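Local coordinates for extracellular solute-binding protein, family 1 (Bifidobacterium longum subsp. infantis ATCC 15697, PDB 3OMB) that probably captures a carbohydrate outside the cell and hands it to an ABC importer, and carries a bound magnesium ion, at residues Ala352-Ser357 with Lys368-Leu373; Ala130-Lys135 with Gly147-Ile152; Glu283-Asp288 with Lys493-Met498. One frame throughout, in Å; residues are numbered along the deposited sequence.

Interaction 1 (Ala352-Ser357 with Lys368-Leu373); sequences AGLSIS and KLANLL
Both methyls of Leu-354 sit astride a single methyl of the facing helix: CD2 lies 3.7 Å and CD1 3.8 Å from CB of Ala-370. The second torsion of Leu-354, at 124°, lies away from the staggered positions, while CG points away from the backbone N (chi1 -165°) and reaches out from the strand. A second strand residue adds to the grip, Ile-356 bringing the end of its longer branch, CD1, to 3.9 Å from the same Ala-370 CB. One turn further along the helix Leu-373 takes part as well, its CD1 meeting CD1 of Leu-354 at 4.0 Å, the two leucines crossing at about a right angle.

The case illustrates how a helix packs on a sheet through a small residue. Alanine at the point of closest backbone approach lets branched side chains fill the interface, where the axes of strand 352-356 and of the helix segment 368-373 approach to 10.3 Å and run nearly antiparallel (166°). Leu-354 also belongs to a classic beta bulge, in which it and Gly-353 both face Ile-152. Around this buried core, Leu-354 and Leu-373 extend onto Leu-100 of strand 98-100, the antiparallel neighbour of strand 352-356, and helix 59-68 packs against helix 363-373 through Leu-64.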
loop_
_atom_site.group_PDB
_atom_site.type_symbol
_atom_site.label_atom_id
_atom_site.label_comp_id
_atom_site.label_asym_id
_atom_site.label_seq_id
_atom_site.Cartn_x
_atom_site.Cartn_y
_atom_site.Cartn_z
ATOM N N ALA A 352 9.498 8.435 0.850
ATOM C CA ALA A 352 10.855 7.967 1.143
ATOM C C ALA A 352 11.538 7.131 0.059
ATOM O O ALA A 352 12.084 6.064 0.328
ATOM C CB ALA A 352 10.872 7.220 2.504
ATOM N N GLY A 353 11.521 7.621 -1.165
ATOM C CA GLY A 353 12.180 6.924 -2.251
ATOM C C GLY A 353 13.643 7.312 -2.400
ATOM O O GLY A 353 14.501 6.432 -2.456
ATOM N N LEU A 354 13.934 8.614 -2.468
ATOM C CA LEU A 354 15.307 9.067 -2.654
ATOM C C LEU A 354 15.904 9.867 -1.499
ATOM O O LEU A 354 15.300 10.829 -1.037
ATOM C CB LEU A 354 15.441 9.864 -3.956
ATOM C CG LEU A 354 16.911 10.046 -4.380
ATOM C CD1 LEU A 354 17.182 9.535 -5.759
ATOM C CD2 LEU A 354 17.281 11.506 -4.248
ATOM N N SER A 355 17.092 9.456 -1.051
ATOM C CA SER A 355 17.885 10.219 -0.082
ATOM C C SER A 355 19.369 10.253 -0.479
ATOM O O SER A 355 19.909 9.287 -1.030
ATOM C CB SER A 355 17.702 9.676 1.342
ATOM O OG SER A 355 17.920 8.275 1.416
ATOM N N ILE A 356 20.020 11.380 -0.220
ATOM C CA ILE A 356 21.405 11.555 -0.618
ATOM C C ILE A 356 22.252 11.818 0.597
ATOM O O ILE A 356 21.872 12.608 1.470
ATOM C CB ILE A 356 21.565 12.656 -1.703
ATOM C CG1 ILE A 356 21.031 12.128 -3.041
ATOM C CG2 ILE A 356 23.037 13.077 -1.882
ATOM C CD1 ILE A 356 20.769 13.191 -4.084
ATOM N N SER A 357 23.393 11.132 0.654
ATOM C CA SER A 357 24.368 11.326 1.716
ATOM C C SER A 357 24.850 12.773 1.726
ATOM O O SER A 357 25.222 13.316 0.686
ATOM C CB SER A 357 25.556 10.397 1.485
ATOM O OG SER A 357 26.575 10.628 2.441
ATOM N N LYS A 368 22.868 15.053 -10.060
ATOM C CA LYS A 368 22.626 14.812 -11.471
ATOM C C LYS A 368 21.998 13.423 -11.688
ATOM O O LYS A 368 21.076 13.256 -12.488
ATOM C CB LYS A 368 23.937 14.932 -12.224
ATOM C CG LYS A 368 23.792 15.261 -13.692
ATOM C CD LYS A 368 25.171 15.453 -14.320
ATOM C CE LYS A 368 25.091 15.141 -15.820
ATOM N NZ LYS A 368 26.436 15.099 -16.478
ATOM N N LEU A 369 22.486 12.435 -10.956
ATOM C CA LEU A 369 21.937 11.097 -11.056
ATOM C C LEU A 369 20.475 11.088 -10.566
ATOM O O LEU A 369 19.592 10.506 -11.205
ATOM C CB LEU A 369 22.790 10.133 -10.230
ATOM C CG LEU A 369 22.370 8.663 -10.155
ATOM C CD1 LEU A 369 22.218 8.105 -11.550
ATOM C CD2 LEU A 369 23.428 7.850 -9.430
ATOM N N ALA A 370 20.230 11.756 -9.442
ATOM C CA ALA A 370 18.904 11.797 -8.857
ATOM C C ALA A 370 17.930 12.510 -9.802
ATOM O O ALA A 370 16.801 12.058 -9.995
ATOM C CB ALA A 370 18.940 12.486 -7.452
ATOM N N ASN A 371 18.376 13.597 -10.424
ATOM C CA ASN A 371 17.488 14.309 -11.313
ATOM C C ASN A 371 17.110 13.433 -12.515
ATOM O O ASN A 371 15.961 13.436 -12.953
ATOM C CB ASN A 371 18.088 15.645 -11.762
ATOM C CG ASN A 371 17.148 16.418 -12.669
ATOM O OD1 ASN A 371 16.031 16.776 -12.268
ATOM N ND2 ASN A 371 17.576 16.656 -13.905
ATOM N N LEU A 372 18.075 12.673 -13.025
ATOM C CA LEU A 372 17.824 11.795 -14.162
ATOM C C LEU A 372 16.847 10.663 -13.812
ATOM O O LEU A 372 16.070 10.248 -14.671
ATOM C CB LEU A 372 19.134 11.232 -14.743
ATOM C CG LEU A 372 19.991 12.157 -15.622
ATOM C CD1 LEU A 372 21.392 11.595 -15.809
ATOM C CD2 LEU A 372 19.360 12.415 -16.983
ATOM N N LEU A 373 16.894 10.185 -12.566
ATOM C CA LEU A 373 15.971 9.134 -12.084
ATOM C C LEU A 373 14.525 9.599 -12.116
ATOM O O LEU A 373 13.620 8.805 -12.365
ATOM C CB LEU A 373 16.347 8.645 -10.678
ATOM C CG LEU A 373 17.574 7.727 -10.625
ATOM C CD1 LEU A 373 18.069 7.665 -9.211
ATOM C CD2 LEU A 373 17.243 6.319 -11.172
#

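Interaction 2 (Ala130-Lys135 with Gly147-Ile152); sequences AFFKQK and GRIYAI
The ring of Phe-132 meets two isoleucines in two different ways. Ile-149 comes to its edge, with CD1 near the ring plane and 3.8 Å from CE2. Ile-152 approaches on a slant, its CG2 standing 4.1 Å from both CE1 and CZ, so that this methyl straddles one bond of the ring. The neighbouring aromatic of the helix, Phe-131, is engaged differently: its ring stacks with that of Trp-425, outside the two segments.

The directions of the side chains account for these approaches. Phe-132 and Ile-149 run at one another from opposite directions, the longer branch of the isoleucine ending at the ring. In Ile-149 that branch has CG1 anti to the carbonyl carbon (chi1 -60°) and continues extended (chi2 173°), which carries its terminal methyl, CD1, across to the ring of Phe-132. Ile-152 instead crosses the phenylalanine at about a right angle and uses its short branch. The result is a wholly apolar contact between buried residues, a worked example of one helix aromatic closing over a segment that is not itself regular for most of its length. That segment is fixed by other bonds: the backbone N of Ile-149 is held by the carboxylate of Asp-117, and its backbone also pairs with Leu-118.

Helix 126-134 ends just before Lys-135, which serves as the N-cap residue of helix 136-142 and whose ammonium group forms salt bridges with Asp-428 and Glu-348. The chain then turns back through the loop to strand 152-155, and helix 136-142 packs alongside, Lys-139 and Ser-142 touching Phe-132 while Ser-142 also reaches Ile-152.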
loop_
_atom_site.group_PDB
_atom_site.type_symbol
_atom_site.label_atom_id
_atom_site.label_comp_id
_atom_site.label_asym_id
_atom_site.label_seq_id
_atom_site.Cartn_x
_atom_site.Cartn_y
_atom_site.Cartn_z
ATOM N N ALA A 130 9.218 19.449 -11.165
ATOM C CA ALA A 130 8.098 19.125 -12.071
ATOM C C ALA A 130 7.106 18.151 -11.420
ATOM O O ALA A 130 5.895 18.291 -11.574
ATOM C CB ALA A 130 8.624 18.549 -13.372
ATOM N N PHE A 131 7.649 17.180 -10.695
ATOM C CA PHE A 131 6.891 16.170 -9.990
ATOM C C PHE A 131 6.052 16.875 -8.924
ATOM O O PHE A 131 4.827 16.674 -8.865
ATOM C CB PHE A 131 7.872 15.123 -9.419
ATOM C CG PHE A 131 7.249 14.048 -8.531
ATOM C CD1 PHE A 131 5.963 13.535 -8.769
ATOM C CD2 PHE A 131 7.995 13.504 -7.487
ATOM C CE1 PHE A 131 5.421 12.535 -7.960
ATOM C CE2 PHE A 131 7.467 12.494 -6.669
ATOM C CZ PHE A 131 6.174 12.010 -6.902
ATOM N N PHE A 132 6.696 17.735 -8.123
ATOM C CA PHE A 132 6.003 18.473 -7.067
ATOM C C PHE A 132 4.913 19.384 -7.637
ATOM O O PHE A 132 3.874 19.569 -7.012
ATOM C CB PHE A 132 6.962 19.326 -6.229
ATOM C CG PHE A 132 7.929 18.531 -5.354
ATOM C CD1 PHE A 132 7.823 17.134 -5.214
ATOM C CD2 PHE A 132 8.921 19.203 -4.628
ATOM C CE1 PHE A 132 8.713 16.427 -4.383
ATOM C CE2 PHE A 132 9.813 18.500 -3.794
ATOM C CZ PHE A 132 9.702 17.115 -3.672
ATOM N N LYS A 133 5.126 19.935 -8.830
ATOM C CA LYS A 133 4.147 20.850 -9.388
ATOM C C LYS A 133 2.873 20.113 -9.807
ATOM O O LYS A 133 1.765 20.566 -9.494
ATOM C CB LYS A 133 4.730 21.647 -10.550
ATOM C CG LYS A 133 3.756 22.657 -11.145
ATOM C CD LYS A 133 4.340 23.325 -12.366
ATOM C CE LYS A 133 3.237 23.880 -13.250
ATOM N NZ LYS A 133 3.797 24.889 -14.193
ATOM N N GLN A 134 3.026 18.984 -10.489
ATOM C CA GLN A 134 1.886 18.183 -10.921
ATOM C C GLN A 134 1.196 17.365 -9.794
ATOM O O GLN A 134 -0.011 17.110 -9.858
ATOM C CB GLN A 134 2.324 17.243 -12.053
ATOM C CG GLN A 134 1.164 16.713 -12.861
ATOM C CD GLN A 134 1.631 15.826 -13.972
ATOM O OE1 GLN A 134 1.719 14.615 -13.803
ATOM N NE2 GLN A 134 1.984 16.424 -15.103
ATOM N N LYS A 135 1.963 16.960 -8.782
ATOM C CA LYS A 135 1.456 16.122 -7.704
ATOM C C LYS A 135 1.766 16.805 -6.374
ATOM O O LYS A 135 2.750 16.456 -5.698
ATOM C CB LYS A 135 2.134 14.746 -7.724
ATOM C CG LYS A 135 2.252 14.059 -9.085
ATOM C CD LYS A 135 0.947 13.466 -9.508
ATOM C CE LYS A 135 1.038 12.844 -10.897
ATOM N NZ LYS A 135 -0.231 12.078 -11.134
ATOM N N GLY A 147 10.205 22.426 6.716
ATOM C CA GLY A 147 10.479 22.722 5.301
ATOM C C GLY A 147 11.683 22.005 4.708
ATOM O O GLY A 147 12.126 22.335 3.594
ATOM N N ARG A 148 12.232 21.023 5.417
ATOM C CA ARG A 148 13.380 20.299 4.851
ATOM C C ARG A 148 12.939 19.123 3.965
ATOM O O ARG A 148 11.839 18.586 4.127
ATOM C CB ARG A 148 14.352 19.836 5.941
ATOM C CG ARG A 148 14.858 20.970 6.814
ATOM C CD ARG A 148 15.940 20.462 7.738
ATOM N NE ARG A 148 16.511 21.525 8.558
ATOM C CZ ARG A 148 16.149 21.791 9.810
ATOM N NH1 ARG A 148 15.192 21.092 10.414
ATOM N NH2 ARG A 148 16.739 22.774 10.456
ATOM N N ILE A 149 13.797 18.735 3.029
ATOM C CA ILE A 149 13.492 17.588 2.171
ATOM C C ILE A 149 14.626 16.597 2.294
ATOM O O ILE A 149 15.706 16.794 1.726
ATOM C CB ILE A 149 13.325 17.996 0.711
ATOM C CG1 ILE A 149 12.181 18.992 0.541
ATOM C CG2 ILE A 149 13.096 16.745 -0.182
ATOM C CD1 ILE A 149 12.081 19.567 -0.913
ATOM N N TYR A 150 14.402 15.550 3.073
ATOM C CA TYR A 150 15.436 14.562 3.300
ATOM C C TYR A 150 15.202 13.307 2.473
ATOM O O TYR A 150 16.142 12.578 2.170
ATOM C CB TYR A 150 15.515 14.219 4.781
ATOM C CG TYR A 150 16.236 15.273 5.588
ATOM C CD1 TYR A 150 17.518 15.702 5.219
ATOM C CD2 TYR A 150 15.655 15.827 6.730
ATOM C CE1 TYR A 150 18.193 16.646 5.952
ATOM C CE2 TYR A 150 16.335 16.781 7.484
ATOM C CZ TYR A 150 17.597 17.182 7.079
ATOM O OH TYR A 150 18.278 18.132 7.786
ATOM N N ALA A 151 13.951 13.072 2.091
ATOM C CA ALA A 151 13.588 11.856 1.389
ATOM C C ALA A 151 12.486 12.190 0.418
ATOM O O ALA A 151 11.394 12.527 0.824
ATOM C CB ALA A 151 13.109 10.761 2.390
ATOM N N ILE A 152 12.782 12.081 -0.869
ATOM C CA ILE A 152 11.802 12.419 -1.903
ATOM C C ILE A 152 10.918 11.218 -2.199
ATOM O O ILE A 152 11.401 10.074 -2.290
ATOM C CB ILE A 152 12.503 12.933 -3.171
ATOM C CG1 ILE A 152 13.543 13.993 -2.747
ATOM C CG2 ILE A 152 11.484 13.477 -4.186
ATOM C CD1 ILE A 152 14.101 14.881 -3.854
#

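Interaction 3 (Glu283-Asp288 with Lys493-Met498); sequences EWATKD and KTATWM
The loop 283-288 and the helix 490-500 come nearest at Ala-285 and Ala-495, whose CA atoms are 6.4 Å apart. The motif is a Met-aromatic contact, made here by the selenomethionine at Met-498 and the indole of Trp-284. Its selenium lies 4.8 Å from the centroid of the six-membered ring of Trp-284, oblique at 57° from the ring normal.

The touching is done by the far corner of the indole. CH2 of Trp-284 is 3.6 Å from CE and 3.7 Å from SE of Met-498, and CZ2 of the indole lies 3.8 Å from CB of Met-498. CB, SE and CE of Met-498 all lie against the ring, and the bend at chi3 (69°) turns the terminal methyl CE back onto it. Ala-495 adds its CB, 4.1 Å from Trp-284 CH2 and 4.3 Å from Ala-285 CB. Trp-284 itself holds CG in the crowded position between the backbone N and the carbonyl carbon (chi1 73°), and this folds the ring beside the next residue, with Ala-285 CB standing over the centre of one face.

The polar end has its own partner, NE1 being hydrogen-bonded to the hydroxyl of Ser-499, so the indole is anchored at the nitrogen and packed at the benzene end. A leucine in its place would probably leave Ser-499 without its indole donor and open a gap beside Met-498. Helix 262-276 backs the contact, its Ile-275 touching Trp-284, Tyr-271 touching Met-498, and His-272 bonding the carbonyl of Met-498. The helix backbone contributes as well: at the edge of the indole, close to its plane, the carbonyl O of Ala-495 lies 4.0 Å from Trp-284 CZ2.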
loop_
_atom_site.group_PDB
_atom_site.type_symbol
_atom_site.label_atom_id
_atom_site.label_comp_id
_atom_site.label_asym_id
_atom_site.label_seq_id
_atom_site.Cartn_x
_atom_site.Cartn_y
_atom_site.Cartn_z
ATOM N N GLU A 283 -11.206 -21.834 10.817
ATOM C CA GLU A 283 -9.775 -21.735 11.042
ATOM C C GLU A 283 -9.131 -20.496 10.380
ATOM O O GLU A 283 -7.913 -20.461 10.190
ATOM C CB GLU A 283 -9.111 -23.018 10.521
ATOM C CG GLU A 283 -9.024 -23.110 8.986
ATOM C CD GLU A 283 -10.278 -23.668 8.290
ATOM O OE1 GLU A 283 -11.319 -23.906 8.953
ATOM O OE2 GLU A 283 -10.199 -23.858 7.047
ATOM N N TRP A 284 -9.946 -19.485 10.053
ATOM C CA TRP A 284 -9.472 -18.269 9.359
ATOM C C TRP A 284 -8.318 -17.564 10.106
ATOM O O TRP A 284 -7.387 -17.024 9.476
ATOM C CB TRP A 284 -10.634 -17.264 9.154
ATOM C CG TRP A 284 -11.021 -16.598 10.438
ATOM C CD1 TRP A 284 -11.878 -17.086 11.399
ATOM C CD2 TRP A 284 -10.515 -15.347 10.941
ATOM N NE1 TRP A 284 -11.936 -16.201 12.461
ATOM C CE2 TRP A 284 -11.107 -15.135 12.208
ATOM C CE3 TRP A 284 -9.627 -14.382 10.433
ATOM C CZ2 TRP A 284 -10.840 -13.985 12.982
ATOM C CZ3 TRP A 284 -9.343 -13.235 11.212
ATOM C CH2 TRP A 284 -9.955 -13.047 12.460
ATOM N N ALA A 285 -8.376 -17.587 11.442
ATOM C CA ALA A 285 -7.495 -16.751 12.265
ATOM C C ALA A 285 -6.073 -17.253 12.292
ATOM O O ALA A 285 -5.171 -16.508 12.663
ATOM C CB ALA A 285 -8.025 -16.595 13.697
ATOM N N THR A 286 -5.871 -18.503 11.890
ATOM C CA THR A 286 -4.540 -19.108 11.987
ATOM C C THR A 286 -4.007 -19.524 10.615
ATOM O O THR A 286 -2.908 -20.069 10.509
ATOM C CB THR A 286 -4.504 -20.306 12.989
ATOM O OG1 THR A 286 -5.436 -21.316 12.572
ATOM C CG2 THR A 286 -4.851 -19.849 14.410
ATOM N N LYS A 287 -4.774 -19.228 9.574
ATOM C CA LYS A 287 -4.442 -19.705 8.243
ATOM C C LYS A 287 -3.394 -18.808 7.605
ATOM O O LYS A 287 -3.549 -17.587 7.559
ATOM C CB LYS A 287 -5.680 -19.782 7.364
ATOM C CG LYS A 287 -5.378 -20.321 5.967
ATOM C CD LYS A 287 -6.642 -20.408 5.126
ATOM C CE LYS A 287 -7.556 -21.551 5.555
ATOM N NZ LYS A 287 -8.916 -21.333 4.948
ATOM N N ASP A 288 -2.324 -19.419 7.112
ATOM C CA ASP A 288 -1.216 -18.652 6.554
ATOM C C ASP A 288 -1.670 -18.007 5.241
ATOM O O ASP A 288 -2.523 -18.551 4.561
ATOM C CB ASP A 288 -0.013 -19.568 6.324
ATOM C CG ASP A 288 1.255 -18.793 6.008
ATOM O OD1 ASP A 288 1.580 -17.803 6.737
ATOM O OD2 ASP A 288 1.929 -19.169 5.017
ATOM N N LYS A 493 -7.227 -10.463 20.861
ATOM C CA LYS A 493 -8.563 -10.308 21.420
ATOM C C LYS A 493 -9.618 -10.107 20.337
ATOM O O LYS A 493 -10.727 -10.638 20.448
ATOM C CB LYS A 493 -8.604 -9.132 22.412
ATOM C CG LYS A 493 -7.867 -9.427 23.714
ATOM C CD LYS A 493 -8.142 -8.424 24.829
ATOM C CE LYS A 493 -9.585 -8.516 25.386
ATOM N NZ LYS A 493 -10.115 -9.914 25.591
ATOM N N THR A 494 -9.277 -9.323 19.311
ATOM C CA THR A 494 -10.166 -9.091 18.172
ATOM C C THR A 494 -10.515 -10.419 17.484
ATOM O O THR A 494 -11.700 -10.708 17.242
ATOM C CB THR A 494 -9.563 -8.076 17.141
ATOM O OG1 THR A 494 -9.452 -6.777 17.753
ATOM C CG2 THR A 494 -10.467 -7.916 15.914
ATOM N N ALA A 495 -9.495 -11.222 17.181
ATOM C CA ALA A 495 -9.697 -12.527 16.529
ATOM C C ALA A 495 -10.568 -13.436 17.401
ATOM O O ALA A 495 -11.467 -14.107 16.895
ATOM C CB ALA A 495 -8.375 -13.196 16.268
ATOM N N THR A 496 -10.292 -13.459 18.705
ATOM C CA THR A 496 -11.029 -14.325 19.634
ATOM C C THR A 496 -12.508 -13.943 19.704
ATOM O O THR A 496 -13.371 -14.808 19.676
ATOM C CB THR A 496 -10.399 -14.319 21.053
ATOM O OG1 THR A 496 -9.053 -14.802 20.968
ATOM C CG2 THR A 496 -11.213 -15.212 22.035
ATOM N N TRP A 497 -12.786 -12.643 19.789
ATOM C CA TRP A 497 -14.154 -12.147 19.724
ATOM C C TRP A 497 -14.864 -12.536 18.424
ATOM O O TRP A 497 -16.033 -12.927 18.442
ATOM C CB TRP A 497 -14.186 -10.638 19.910
ATOM C CG TRP A 497 -13.925 -10.177 21.332
ATOM C CD1 TRP A 497 -14.206 -10.849 22.492
ATOM C CD2 TRP A 497 -13.386 -8.912 21.724
ATOM N NE1 TRP A 497 -13.853 -10.084 23.586
ATOM C CE2 TRP A 497 -13.344 -8.891 23.138
ATOM C CE3 TRP A 497 -12.917 -7.795 21.012
ATOM C CZ2 TRP A 497 -12.852 -7.795 23.856
ATOM C CZ3 TRP A 497 -12.437 -6.706 21.728
ATOM C CH2 TRP A 497 -12.414 -6.713 23.133
HETATM N N MSE A 498 -14.150 -12.423 17.298
HETATM C CA MSE A 498 -14.715 -12.776 16.013
HETATM C C MSE A 498 -15.094 -14.251 15.970
HETATM O O MSE A 498 -16.217 -14.594 15.591
HETATM C CB MSE A 498 -13.759 -12.403 14.904
HETATM C CG MSE A 498 -13.735 -10.886 14.680
HETATM SE SE MSE A 498 -12.287 -10.327 13.545
HETATM C CE MSE A 498 -12.914 -11.077 11.879
#

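Interactions 1 and 2 are neighbours, their centres about 12 Å apart, and they join at the bulge, where Gly-353 N lies 2.7 Å from Ile-152 O in a probable hydrogen bond. Interaction 3 stands on the other side of the chain's centre, about 43 Å from interaction 1 and about 41 Å from interaction 2 between centres. Along the chain, interaction 2 closes first; 283-288 follows, then interaction 1 lies wholly inside the long loop that 493-498 closes. Such returns suit a two-lobed solute-binding protein, and the strand order 71-78, 41-48, 98-100, then antiparallel 352-356 is consistent with the class II 2-1-3-n pattern, 352-356 being the returning strand.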